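Local structure of glycosyl transferase (Staphylococcus aureus, 5TZJ) at residues K30-C41 against L57-S68; A247-S255 against V293-L301. The protein belongs to the family 2 glycosyl transferases, with a GT-A-type nucleotide-binding domain followed by a helical linker domain. One frame throughout, in Å; residues are numbered along the deposited sequence.

Interaction 1 of 2, residues K30-C41 against L57-S68. With UD1 (uridine-diphosphate-N-acetylglucosamine), chain C.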
loop_
_atom_site.group_PDB
_atom_site.type_symbol
_atom_site.label_atom_id
_atom_site.label_comp_id
_atom_site.label_asym_id
_atom_site.label_seq_id
_atom_site.Cartn_x
_atom_site.Cartn_y
_atom_site.Cartn_z
ATOM N N LYS A 30 10.897 -20.433 18.634
ATOM C CA LYS A 30 9.846 -20.963 17.766
ATOM C C LYS A 30 8.536 -21.160 18.516
ATOM O O LYS A 30 7.463 -21.146 17.897
ATOM C CB LYS A 30 10.274 -22.301 17.142
ATOM C CG LYS A 30 11.036 -22.178 15.828
ATOM C CD LYS A 30 12.287 -21.311 16.020
ATOM C CE LYS A 30 13.207 -21.384 14.832
ATOM N NZ LYS A 30 13.547 -22.808 14.544
ATOM N N THR A 31 8.616 -21.354 19.827
ATOM C CA THR A 31 7.468 -21.359 20.717
ATOM C C THR A 31 6.761 -20.016 20.800
ATOM O O THR A 31 5.629 -19.958 21.286
ATOM C CB THR A 31 7.942 -21.743 22.123
ATOM O OG1 THR A 31 6.895 -21.503 23.066
ATOM C CG2 THR A 31 9.127 -20.893 22.502
ATOM N N GLU A 32 7.415 -18.927 20.401
ATOM C CA GLU A 32 6.844 -17.599 20.571
ATOM C C GLU A 32 6.274 -17.025 19.281
ATOM O O GLU A 32 5.819 -15.871 19.276
ATOM C CB GLU A 32 7.891 -16.645 21.154
ATOM C CG GLU A 32 8.024 -16.798 22.668
ATOM C CD GLU A 32 6.680 -16.594 23.362
ATOM O OE1 GLU A 32 6.208 -17.539 24.020
ATOM O OE2 GLU A 32 6.079 -15.491 23.217
ATOM N N PHE A 33 6.309 -17.772 18.186
ATOM C CA PHE A 33 5.620 -17.298 16.994
ATOM C C PHE A 33 5.014 -18.496 16.284
ATOM O O PHE A 33 5.287 -19.661 16.616
ATOM C CB PHE A 33 6.531 -16.460 16.065
ATOM C CG PHE A 33 7.617 -17.234 15.344
ATOM C CD1 PHE A 33 8.817 -17.514 15.968
ATOM C CD2 PHE A 33 7.461 -17.639 14.032
ATOM C CE1 PHE A 33 9.825 -18.199 15.300
ATOM C CE2 PHE A 33 8.474 -18.318 13.358
ATOM C CZ PHE A 33 9.657 -18.587 13.998
ATOM N N GLU A 34 4.112 -18.188 15.364
ATOM C CA GLU A 34 3.444 -19.177 14.552
ATOM C C GLU A 34 3.484 -18.672 13.121
ATOM O O GLU A 34 3.618 -17.463 12.894
ATOM C CB GLU A 34 1.992 -19.389 14.996
ATOM C CG GLU A 34 1.044 -18.225 14.664
ATOM C CD GLU A 34 -0.371 -18.494 15.142
ATOM O OE1 GLU A 34 -0.632 -19.625 15.604
ATOM O OE2 GLU A 34 -1.226 -17.588 15.076
ATOM N N VAL A 35 3.413 -19.601 12.167
ATOM C CA VAL A 35 3.419 -19.266 10.755
ATOM C C VAL A 35 2.089 -19.732 10.213
ATOM O O VAL A 35 1.788 -20.929 10.272
ATOM C CB VAL A 35 4.588 -19.932 10.006
ATOM C CG1 VAL A 35 4.583 -19.520 8.496
ATOM C CG2 VAL A 35 5.887 -19.619 10.667
ATOM N N VAL A 36 1.283 -18.799 9.718
ATOM C CA VAL A 36 -0.069 -19.093 9.267
ATOM C C VAL A 36 -0.059 -19.000 7.757
ATOM O O VAL A 36 0.015 -17.903 7.182
ATOM C CB VAL A 36 -1.114 -18.149 9.870
ATOM C CG1 VAL A 36 -2.539 -18.636 9.499
ATOM C CG2 VAL A 36 -0.903 -18.021 11.382
ATOM N N VAL A 37 -0.119 -20.157 7.126
ATOM C CA VAL A 37 -0.052 -20.288 5.685
ATOM C C VAL A 37 -1.457 -20.584 5.205
ATOM O O VAL A 37 -2.048 -21.611 5.602
ATOM C CB VAL A 37 0.927 -21.406 5.268
ATOM C CG1 VAL A 37 0.893 -21.602 3.716
ATOM C CG2 VAL A 37 2.345 -21.084 5.759
ATOM N N VAL A 38 -1.988 -19.706 4.349
ATOM C CA VAL A 38 -3.242 -19.970 3.668
ATOM C C VAL A 38 -2.974 -20.047 2.170
ATOM O O VAL A 38 -2.539 -19.073 1.544
ATOM C CB VAL A 38 -4.311 -18.924 3.986
ATOM C CG1 VAL A 38 -5.644 -19.303 3.249
ATOM C CG2 VAL A 38 -4.497 -18.868 5.462
ATOM N N ASP A 39 -3.258 -21.209 1.588
ATOM C CA ASP A 39 -2.932 -21.459 0.197
ATOM C C ASP A 39 -4.159 -21.163 -0.660
ATOM O O ASP A 39 -5.244 -21.727 -0.432
ATOM C CB ASP A 39 -2.471 -22.915 -0.008
ATOM C CG ASP A 39 -2.133 -23.200 -1.455
ATOM O OD1 ASP A 39 -1.034 -22.761 -1.912
ATOM O OD2 ASP A 39 -2.976 -23.826 -2.139
ATOM N N ASP A 40 -3.986 -20.294 -1.639
ATOM C CA ASP A 40 -5.098 -19.858 -2.488
ATOM C C ASP A 40 -5.329 -20.838 -3.636
ATOM O O ASP A 40 -5.317 -20.468 -4.822
ATOM C CB ASP A 40 -4.833 -18.449 -3.008
ATOM C CG ASP A 40 -6.114 -17.687 -3.300
ATOM O OD1 ASP A 40 -7.203 -18.334 -3.252
ATOM O OD2 ASP A 40 -6.023 -16.458 -3.608
ATOM N N CYS A 41 -5.537 -22.101 -3.261
ATOM C CA CYS A 41 -5.875 -23.186 -4.192
ATOM C C CYS A 41 -4.772 -23.398 -5.233
ATOM O O CYS A 41 -5.013 -23.378 -6.443
ATOM C CB CYS A 41 -7.221 -22.934 -4.868
ATOM S SG CYS A 41 -7.953 -24.500 -5.493
ATOM N N LEU A 57 8.590 -25.484 12.472
ATOM C CA LEU A 57 7.896 -24.253 12.806
ATOM C C LEU A 57 6.604 -24.580 13.539
ATOM O O LEU A 57 6.054 -25.668 13.408
ATOM C CB LEU A 57 7.595 -23.458 11.536
ATOM C CG LEU A 57 8.906 -22.911 10.953
ATOM C CD1 LEU A 57 8.723 -22.439 9.501
ATOM C CD2 LEU A 57 9.501 -21.779 11.840
ATOM N N ASN A 58 6.125 -23.628 14.317
ATOM C CA ASN A 58 4.746 -23.647 14.794
ATOM C C ASN A 58 3.852 -23.318 13.603
ATOM O O ASN A 58 3.704 -22.160 13.226
ATOM C CB ASN A 58 4.582 -22.623 15.907
ATOM C CG ASN A 58 3.363 -22.861 16.733
ATOM O OD1 ASN A 58 2.611 -23.795 16.468
ATOM N ND2 ASN A 58 3.175 -22.048 17.773
ATOM N N LEU A 59 3.248 -24.318 12.995
ATOM C CA LEU A 59 2.731 -24.152 11.645
ATOM C C LEU A 59 1.215 -24.314 11.635
ATOM O O LEU A 59 0.679 -25.232 12.258
ATOM C CB LEU A 59 3.420 -25.171 10.747
ATOM C CG LEU A 59 3.597 -24.921 9.264
ATOM C CD1 LEU A 59 4.375 -26.047 8.559
ATOM C CD2 LEU A 59 2.269 -24.823 8.718
ATOM N N LYS A 60 0.520 -23.412 10.942
ATOM C CA LYS A 60 -0.895 -23.578 10.642
ATOM C C LYS A 60 -1.065 -23.496 9.128
ATOM O O LYS A 60 -0.699 -22.484 8.521
ATOM C CB LYS A 60 -1.748 -22.498 11.327
ATOM C CG LYS A 60 -1.915 -22.636 12.818
ATOM C CD LYS A 60 -2.716 -21.444 13.343
ATOM C CE LYS A 60 -2.951 -21.554 14.849
ATOM N NZ LYS A 60 -3.228 -20.214 15.467
ATOM N N VAL A 61 -1.620 -24.545 8.524
ATOM C CA VAL A 61 -1.838 -24.615 7.076
ATOM C C VAL A 61 -3.321 -24.828 6.804
ATOM O O VAL A 61 -3.955 -25.719 7.389
ATOM C CB VAL A 61 -1.042 -25.769 6.410
ATOM C CG1 VAL A 61 -1.299 -25.843 4.904
ATOM C CG2 VAL A 61 0.392 -25.612 6.628
ATOM N N SER A 62 -3.857 -24.066 5.859
ATOM C CA SER A 62 -5.137 -24.439 5.298
ATOM C C SER A 62 -5.128 -24.000 3.844
ATOM O O SER A 62 -4.205 -23.309 3.388
ATOM C CB SER A 62 -6.288 -23.815 6.077
ATOM O OG SER A 62 -6.228 -22.409 5.971
ATOM N N GLN A 63 -6.151 -24.432 3.106
ATOM C CA GLN A 63 -6.198 -24.156 1.681
ATOM C C GLN A 63 -7.624 -23.841 1.275
ATOM O O GLN A 63 -8.549 -24.575 1.642
ATOM C CB GLN A 63 -5.669 -25.355 0.876
ATOM C CG GLN A 63 -5.810 -25.234 -0.642
ATOM C CD GLN A 63 -5.326 -26.493 -1.350
ATOM O OE1 GLN A 63 -5.951 -27.559 -1.244
ATOM N NE2 GLN A 63 -4.204 -26.389 -2.065
ATOM N N LEU A 64 -7.792 -22.758 0.513
ATOM C CA LEU A 64 -9.101 -22.405 -0.008
ATOM C C LEU A 64 -9.468 -23.331 -1.161
ATOM O O LEU A 64 -8.618 -23.741 -1.958
ATOM C CB LEU A 64 -9.127 -20.956 -0.495
ATOM C CG LEU A 64 -8.584 -19.911 0.485
ATOM C CD1 LEU A 64 -8.797 -18.486 -0.079
ATOM C CD2 LEU A 64 -9.258 -20.080 1.860
ATOM N N GLU A 65 -10.754 -23.628 -1.263
ATOM C CA GLU A 65 -11.229 -24.571 -2.262
ATOM C C GLU A 65 -11.212 -24.016 -3.680
ATOM O O GLU A 65 -11.384 -24.788 -4.624
ATOM C CB GLU A 65 -12.638 -25.003 -1.902
ATOM C CG GLU A 65 -13.635 -23.889 -2.018
ATOM C CD GLU A 65 -15.051 -24.416 -1.935
ATOM O OE1 GLU A 65 -16.005 -23.628 -2.180
ATOM O OE2 GLU A 65 -15.193 -25.631 -1.638
ATOM N N THR A 66 -11.027 -22.707 -3.861
ATOM C CA THR A 66 -10.891 -22.183 -5.210
ATOM C C THR A 66 -10.069 -20.898 -5.128
ATOM O O THR A 66 -10.042 -20.239 -4.085
ATOM C CB THR A 66 -12.266 -21.963 -5.839
ATOM O OG1 THR A 66 -12.153 -21.970 -7.276
ATOM C CG2 THR A 66 -12.906 -20.682 -5.350
ATOM N N ASN A 67 -9.378 -20.546 -6.221
ATOM C CA ASN A 67 -8.476 -19.400 -6.150
ATOM C C ASN A 67 -9.265 -18.101 -5.956
ATOM O O ASN A 67 -10.184 -17.796 -6.712
ATOM C CB ASN A 67 -7.592 -19.306 -7.388
ATOM C CG ASN A 67 -6.736 -18.040 -7.365
ATOM O OD1 ASN A 67 -7.116 -17.010 -7.942
ATOM N ND2 ASN A 67 -5.644 -18.072 -6.593
ATOM N N SER A 68 -8.901 -17.320 -4.945
ATOM C CA SER A 68 -9.747 -16.188 -4.594
ATOM C C SER A 68 -9.558 -14.948 -5.465
ATOM O O SER A 68 -10.271 -13.968 -5.241
ATOM C CB SER A 68 -9.503 -15.754 -3.169
ATOM O OG SER A 68 -8.374 -14.879 -3.131
HETATM C "C1'" UD1 C . 3.061 -6.505 -4.052
HETATM C "C2'" UD1 C . 2.954 -6.300 -2.546
HETATM C "C3'" UD1 C . 2.023 -7.351 -2.040
HETATM C "C4'" UD1 C . 0.663 -6.966 -2.506
HETATM C "C5'" UD1 C . 0.615 -7.186 -4.019
HETATM C "C6'" UD1 C . -0.721 -6.785 -4.572
HETATM C "C7'" UD1 C . 5.049 -5.169 -1.750
HETATM C "C8'" UD1 C . 4.488 -3.857 -2.267
HETATM N "N2'" UD1 C . 4.294 -6.388 -1.905
HETATM O "O1'" UD1 C . 3.669 -7.730 -4.234
HETATM O "O3'" UD1 C . 2.109 -7.520 -0.596
HETATM O "O4'" UD1 C . -0.314 -7.742 -1.840
HETATM O "O5'" UD1 C . 1.689 -6.399 -4.686
HETATM O "O6'" UD1 C . -1.124 -5.564 -4.000
HETATM O "O7'" UD1 C . 6.110 -5.220 -1.239
HETATM N N1 UD1 C . -1.300 -14.579 -3.811
HETATM C C2 UD1 C . -2.520 -15.288 -3.333
HETATM N N3 UD1 C . -3.660 -15.555 -4.266
HETATM C C4 UD1 C . -3.557 -15.094 -5.646
HETATM C C5 UD1 C . -2.339 -14.357 -6.116
HETATM C C6 UD1 C . -1.217 -14.102 -5.182
HETATM O O2 UD1 C . -2.579 -15.647 -2.219
HETATM O O4 UD1 C . -4.460 -15.307 -6.388
HETATM C C1B UD1 C . -0.252 -14.293 -2.865
HETATM C C2B UD1 C . 1.253 -14.595 -3.404
HETATM O "O2'" UD1 C . 1.540 -16.040 -3.242
HETATM C C3B UD1 C . 2.025 -13.786 -2.680
HETATM C C4B UD1 C . 1.156 -12.555 -2.348
HETATM O O4B UD1 C . -0.297 -12.985 -2.620
HETATM O O3B UD1 C . 2.378 -14.399 -1.349
HETATM C C5B UD1 C . 1.416 -11.405 -3.151
HETATM O O5B UD1 C . 1.217 -11.718 -4.502
HETATM P PA UD1 C . 2.450 -11.335 -5.531
HETATM O O1A UD1 C . 2.232 -11.993 -6.869
HETATM O O2A UD1 C . 3.778 -11.739 -4.916
HETATM O O3A UD1 C . 2.368 -9.672 -5.626
HETATM P PB UD1 C . 3.616 -8.587 -5.647
HETATM O O1B UD1 C . 4.976 -9.220 -5.842
HETATM O O2B UD1 C . 3.254 -7.778 -6.883
HETATM O O HOH W 1 7.427 -21.160 14.927
HETATM O O HOH W 2 -4.080 -21.796 7.980
#
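V35 to D39 pair in parallel register with L59 to Q63, the axes of strands 33-39 and 59-63 13° apart, and a ladder of backbone bonds from V35 N - N58 O to L64 N - D39 O joins them. At the start of the ladder a water bridges K30 O and N58 N and sits over one face of the F33 ring, while L57 CD2 packs obliquely on that ring, 3.9 Å from F33 CZ. On the V36 and V38 side, E34, its chain straight beyond CG, offers OE1 to K60 NZ on the syn side at 2.7 Å. That ammonium also bridges to E83, and E34 OE2 takes S4 OG and E83 N, so both carboxylate oxygens are held. Further along, V38 CG1 meets L64 CD2 at 3.9 Å. The two strands and helix 46-51 form a right-handed beta-alpha-beta unit of the Rossmann-like GT-A fold; L47 packs on D39, V61 and Q63, and helix 72-81 covers V36 and V38. D39 and Q63 run side by side, and Q63 NE2 reaches D39 OD2 at 2.8 Å from above the carboxylate plane; D39 OD1 binds T9 OG1 and S42 OG. Beyond the strand ends D40, with CG anti to its N (chi1 -152°), turns its carboxylate to S68 and the ligand. S68 N binds D40 OD1 at 2.6 Å on the syn side, consistent with holding the carboxylate in place. D40 OD2 accepts UD1 N3 at 2.6 Å. The N67 side chain runs across that of D40 at about a right angle, yet its amide plane is turned only 27° from the carboxylate. As the donor beside this acceptor on the uracil edge, N67 ND2 bonds UD1 O4 at 3.0 Å and also D40 O.

Interaction 2 of 2, residues A247-S255 against V293-L301; sequences AEFLNRHFS and VMSKLRPLL
F254 points its CB toward segment 293-301, and three leucines of that segment meet it: L297 at its CB, L300 and L301 at the ring. L301 CD2 approaches the far end of the ring at a slant, 3.7 Å from F254 CE1, while the side chain of L300 runs antiparallel alongside, its CB 4.0 Å from F254 CE2. L297 straddles the base of the phenylalanine, CD2 lying 3.7 Å from F254 CB. The same leucine sends CD1 to N251, the polar centre of the contact. With CG anti to its carbonyl carbon, N251 extends OD1 across to the backbone of M294, whose N donates at 2.9 Å in a nearly straight bond (175°), tilted 20° from the plane of the amide carbonyl. This side-chain oxygen thus satisfies a backbone N-H just ahead of the turn into helix 298-305, and V293 CB, M294 CG and L297 CD1 gather around it. M294 bends at chi3 (-66°), which folds its methyl back over the asparagine until CE lies 3.5 Å from S255 OG. That hydroxyl donates to N251 O, an oxygen also bound by S255 N from the opposite face, and a water links it to K296 NZ. At the other end, V293 lies across L250, and its CG1 touches A247 CB at 3.8 Å. R298 folds back to give NH2 to V293 O, closing the loop onto the helix. The contact is buried and mostly apolar, and joins helix 239-256 to the loop and first turn of helix 298-305 within the linker domain. Y312 of helix 309-321 touches F254 and L300, while I282 of helix 271-282 touches F254 and L301; helix 218-233 packs on F249 and H253, and S295 OG bonds to G347 O of strand 344-348.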
loop_
_atom_site.group_PDB
_atom_site.type_symbol
_atom_site.label_atom_id
_atom_site.label_comp_id
_atom_site.label_asym_id
_atom_site.label_seq_id
_atom_site.Cartn_x
_atom_site.Cartn_y
_atom_site.Cartn_z
ATOM N N ALA A 247 -4.873 15.227 1.540
ATOM C CA ALA A 247 -4.000 15.881 0.575
ATOM C C ALA A 247 -2.704 15.110 0.380
ATOM O O ALA A 247 -2.264 14.918 -0.755
ATOM C CB ALA A 247 -3.696 17.342 1.007
ATOM N N GLU A 248 -2.078 14.646 1.472
ATOM C CA GLU A 248 -0.836 13.881 1.326
ATOM C C GLU A 248 -1.079 12.590 0.557
ATOM O O GLU A 248 -0.211 12.150 -0.225
ATOM C CB GLU A 248 -0.211 13.515 2.681
ATOM C CG GLU A 248 0.517 14.658 3.357
ATOM C CD GLU A 248 1.472 15.431 2.426
ATOM O OE1 GLU A 248 2.275 14.800 1.655
ATOM O OE2 GLU A 248 1.398 16.682 2.485
ATOM N N PHE A 249 -2.199 11.923 0.849
ATOM C CA PHE A 249 -2.531 10.720 0.097
ATOM C C PHE A 249 -2.693 11.052 -1.382
ATOM O O PHE A 249 -2.269 10.281 -2.252
ATOM C CB PHE A 249 -3.817 10.047 0.626
ATOM C CG PHE A 249 -4.165 8.798 -0.164
ATOM C CD1 PHE A 249 -3.400 7.647 -0.022
ATOM C CD2 PHE A 249 -5.120 8.844 -1.164
ATOM C CE1 PHE A 249 -3.660 6.496 -0.805
ATOM C CE2 PHE A 249 -5.389 7.695 -1.932
ATOM C CZ PHE A 249 -4.653 6.537 -1.749
ATOM N N LEU A 250 -3.296 12.200 -1.682
ATOM C CA LEU A 250 -3.470 12.578 -3.090
ATOM C C LEU A 250 -2.121 12.901 -3.752
ATOM O O LEU A 250 -1.901 12.539 -4.907
ATOM C CB LEU A 250 -4.439 13.757 -3.193
ATOM C CG LEU A 250 -5.898 13.456 -2.791
ATOM C CD1 LEU A 250 -6.737 14.773 -2.716
ATOM C CD2 LEU A 250 -6.553 12.485 -3.802
ATOM N N ASN A 251 -1.183 13.547 -3.020
ATOM C CA ASN A 251 0.151 13.785 -3.579
ATOM C C ASN A 251 0.824 12.475 -3.982
ATOM O O ASN A 251 1.400 12.358 -5.076
ATOM C CB ASN A 251 1.036 14.507 -2.556
ATOM C CG ASN A 251 0.650 15.968 -2.382
ATOM O OD1 ASN A 251 0.012 16.594 -3.248
ATOM N ND2 ASN A 251 1.037 16.523 -1.261
ATOM N N ARG A 252 0.840 11.512 -3.044
ATOM C CA ARG A 252 1.374 10.188 -3.310
ATOM C C ARG A 252 0.705 9.562 -4.534
ATOM O O ARG A 252 1.381 9.050 -5.441
ATOM C CB ARG A 252 1.158 9.302 -2.076
ATOM C CG ARG A 252 1.270 7.792 -2.389
ATOM C CD ARG A 252 0.154 6.901 -1.727
ATOM N NE ARG A 252 0.123 5.591 -2.405
ATOM C CZ ARG A 252 0.939 4.582 -2.121
ATOM N NH1 ARG A 252 1.788 4.684 -1.119
ATOM N NH2 ARG A 252 0.881 3.443 -2.824
ATOM N N HIS A 253 -0.619 9.558 -4.536
ATOM C CA HIS A 253 -1.378 8.784 -5.536
ATOM C C HIS A 253 -1.112 9.310 -6.936
ATOM O O HIS A 253 -0.771 8.548 -7.849
ATOM C CB HIS A 253 -2.860 8.872 -5.233
ATOM C CG HIS A 253 -3.725 8.269 -6.301
ATOM N ND1 HIS A 253 -4.004 6.921 -6.331
ATOM C CD2 HIS A 253 -4.338 8.812 -7.388
ATOM C CE1 HIS A 253 -4.761 6.652 -7.389
ATOM N NE2 HIS A 253 -4.985 7.781 -8.049
ATOM N N PHE A 254 -1.205 10.646 -7.104
ATOM C CA PHE A 254 -1.036 11.255 -8.421
ATOM C C PHE A 254 0.407 11.225 -8.877
ATOM O O PHE A 254 0.652 11.307 -10.092
ATOM C CB PHE A 254 -1.565 12.719 -8.435
ATOM C CG PHE A 254 -3.057 12.809 -8.648
ATOM C CD1 PHE A 254 -3.947 12.610 -7.583
ATOM C CD2 PHE A 254 -3.563 13.068 -9.919
ATOM C CE1 PHE A 254 -5.306 12.670 -7.784
ATOM C CE2 PHE A 254 -4.913 13.155 -10.121
ATOM C CZ PHE A 254 -5.797 12.949 -9.073
ATOM N N SER A 255 1.365 11.061 -7.937
ATOM C CA SER A 255 2.766 10.958 -8.304
ATOM C C SER A 255 3.179 9.544 -8.650
ATOM O O SER A 255 4.049 9.365 -9.507
ATOM C CB SER A 255 3.694 11.441 -7.176
ATOM O OG SER A 255 3.346 12.740 -6.776
ATOM N N VAL A 293 -3.005 20.304 -1.805
ATOM C CA VAL A 293 -2.153 19.368 -2.559
ATOM C C VAL A 293 -1.077 20.158 -3.311
ATOM O O VAL A 293 -1.189 21.383 -3.431
ATOM C CB VAL A 293 -2.971 18.518 -3.549
ATOM C CG1 VAL A 293 -4.088 17.801 -2.790
ATOM C CG2 VAL A 293 -3.560 19.413 -4.673
ATOM N N MET A 294 -0.079 19.458 -3.873
ATOM C CA MET A 294 0.898 20.095 -4.758
ATOM C C MET A 294 0.199 20.892 -5.863
ATOM O O MET A 294 -0.713 20.400 -6.513
ATOM C CB MET A 294 1.818 19.055 -5.384
ATOM C CG MET A 294 2.846 18.517 -4.383
ATOM S SD MET A 294 3.994 17.366 -5.196
ATOM C CE MET A 294 2.924 15.987 -5.628
ATOM N N SER A 295 0.616 22.159 -6.046
ATOM C CA SER A 295 -0.113 22.991 -6.997
ATOM C C SER A 295 -0.251 22.364 -8.392
ATOM O O SER A 295 -1.248 22.586 -9.072
ATOM C CB SER A 295 0.593 24.370 -7.070
ATOM O OG SER A 295 1.939 24.108 -7.358
ATOM N N LYS A 296 0.740 21.618 -8.872
ATOM C CA LYS A 296 0.593 21.019 -10.205
ATOM C C LYS A 296 -0.575 20.037 -10.285
ATOM O O LYS A 296 -1.127 19.809 -11.387
ATOM C CB LYS A 296 1.898 20.323 -10.622
ATOM C CG LYS A 296 2.232 19.073 -9.726
ATOM C CD LYS A 296 3.541 18.430 -10.103
ATOM C CE LYS A 296 3.944 17.259 -9.144
ATOM N NZ LYS A 296 5.214 16.575 -9.564
ATOM N N LEU A 297 -1.043 19.522 -9.144
ATOM C CA LEU A 297 -2.151 18.562 -9.202
ATOM C C LEU A 297 -3.509 19.224 -9.232
ATOM O O LEU A 297 -4.494 18.543 -9.547
ATOM C CB LEU A 297 -2.123 17.602 -7.990
ATOM C CG LEU A 297 -0.785 16.852 -8.002
ATOM C CD1 LEU A 297 -0.595 15.868 -6.745
ATOM C CD2 LEU A 297 -0.534 16.104 -9.366
ATOM N N ARG A 298 -3.580 20.525 -8.869
ATOM C CA ARG A 298 -4.866 21.199 -8.712
ATOM C C ARG A 298 -5.681 21.196 -10.001
ATOM O O ARG A 298 -6.901 20.929 -9.922
ATOM C CB ARG A 298 -4.675 22.646 -8.180
ATOM C CG ARG A 298 -3.845 22.615 -6.899
ATOM C CD ARG A 298 -4.015 23.872 -5.928
ATOM N NE ARG A 298 -3.012 23.641 -4.858
ATOM C CZ ARG A 298 -2.054 24.521 -4.522
ATOM N NH1 ARG A 298 -1.990 25.701 -5.108
ATOM N NH2 ARG A 298 -1.147 24.204 -3.607
ATOM N N PRO A 299 -5.101 21.414 -11.187
ATOM C CA PRO A 299 -5.942 21.296 -12.409
ATOM C C PRO A 299 -6.348 19.849 -12.698
ATOM O O PRO A 299 -7.391 19.620 -13.323
ATOM C CB PRO A 299 -5.050 21.852 -13.525
ATOM C CG PRO A 299 -3.647 21.720 -13.001
ATOM C CD PRO A 299 -3.724 21.860 -11.502
ATOM N N LEU A 300 -5.539 18.865 -12.298
ATOM C CA LEU A 300 -5.970 17.485 -12.556
ATOM C C LEU A 300 -7.164 17.140 -11.675
ATOM O O LEU A 300 -8.127 16.503 -12.134
ATOM C CB LEU A 300 -4.822 16.502 -12.296
ATOM C CG LEU A 300 -3.629 16.741 -13.224
ATOM C CD1 LEU A 300 -2.489 15.813 -12.875
ATOM C CD2 LEU A 300 -4.054 16.565 -14.705
ATOM N N LEU A 301 -7.116 17.555 -10.395
ATOM C CA LEU A 301 -8.270 17.363 -9.512
ATOM C C LEU A 301 -9.492 18.068 -10.071
ATOM O O LEU A 301 -10.601 17.517 -10.051
ATOM C CB LEU A 301 -7.965 17.867 -8.101
ATOM C CG LEU A 301 -6.818 17.148 -7.387
ATOM C CD1 LEU A 301 -6.483 17.831 -6.107
ATOM C CD2 LEU A 301 -7.229 15.705 -7.092
HETATM O O HOH W 3 5.797 14.686 -7.539
#

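Interaction 1 closes before interaction 2 opens along the chain, and the two lie on opposite sides of its centre, their own centres 39 Å apart and their nearest atoms about 21 Å. They share no helix or strand. Segments 30-41 and 57-68 belong to the parallel part of the mixed sheet in the family 2 glycosyl transferase region, whose strand ends carry part of the nucleotide pocket; segments 247-255 and 293-301 belong to the helical TarS linker region. One contact therefore contributes to a ligand site in the loops at the ends of two sheet strands, whereas the other packs helix 239-256 against the loop and start of helix 298-305, away from the residues that hold the uracil.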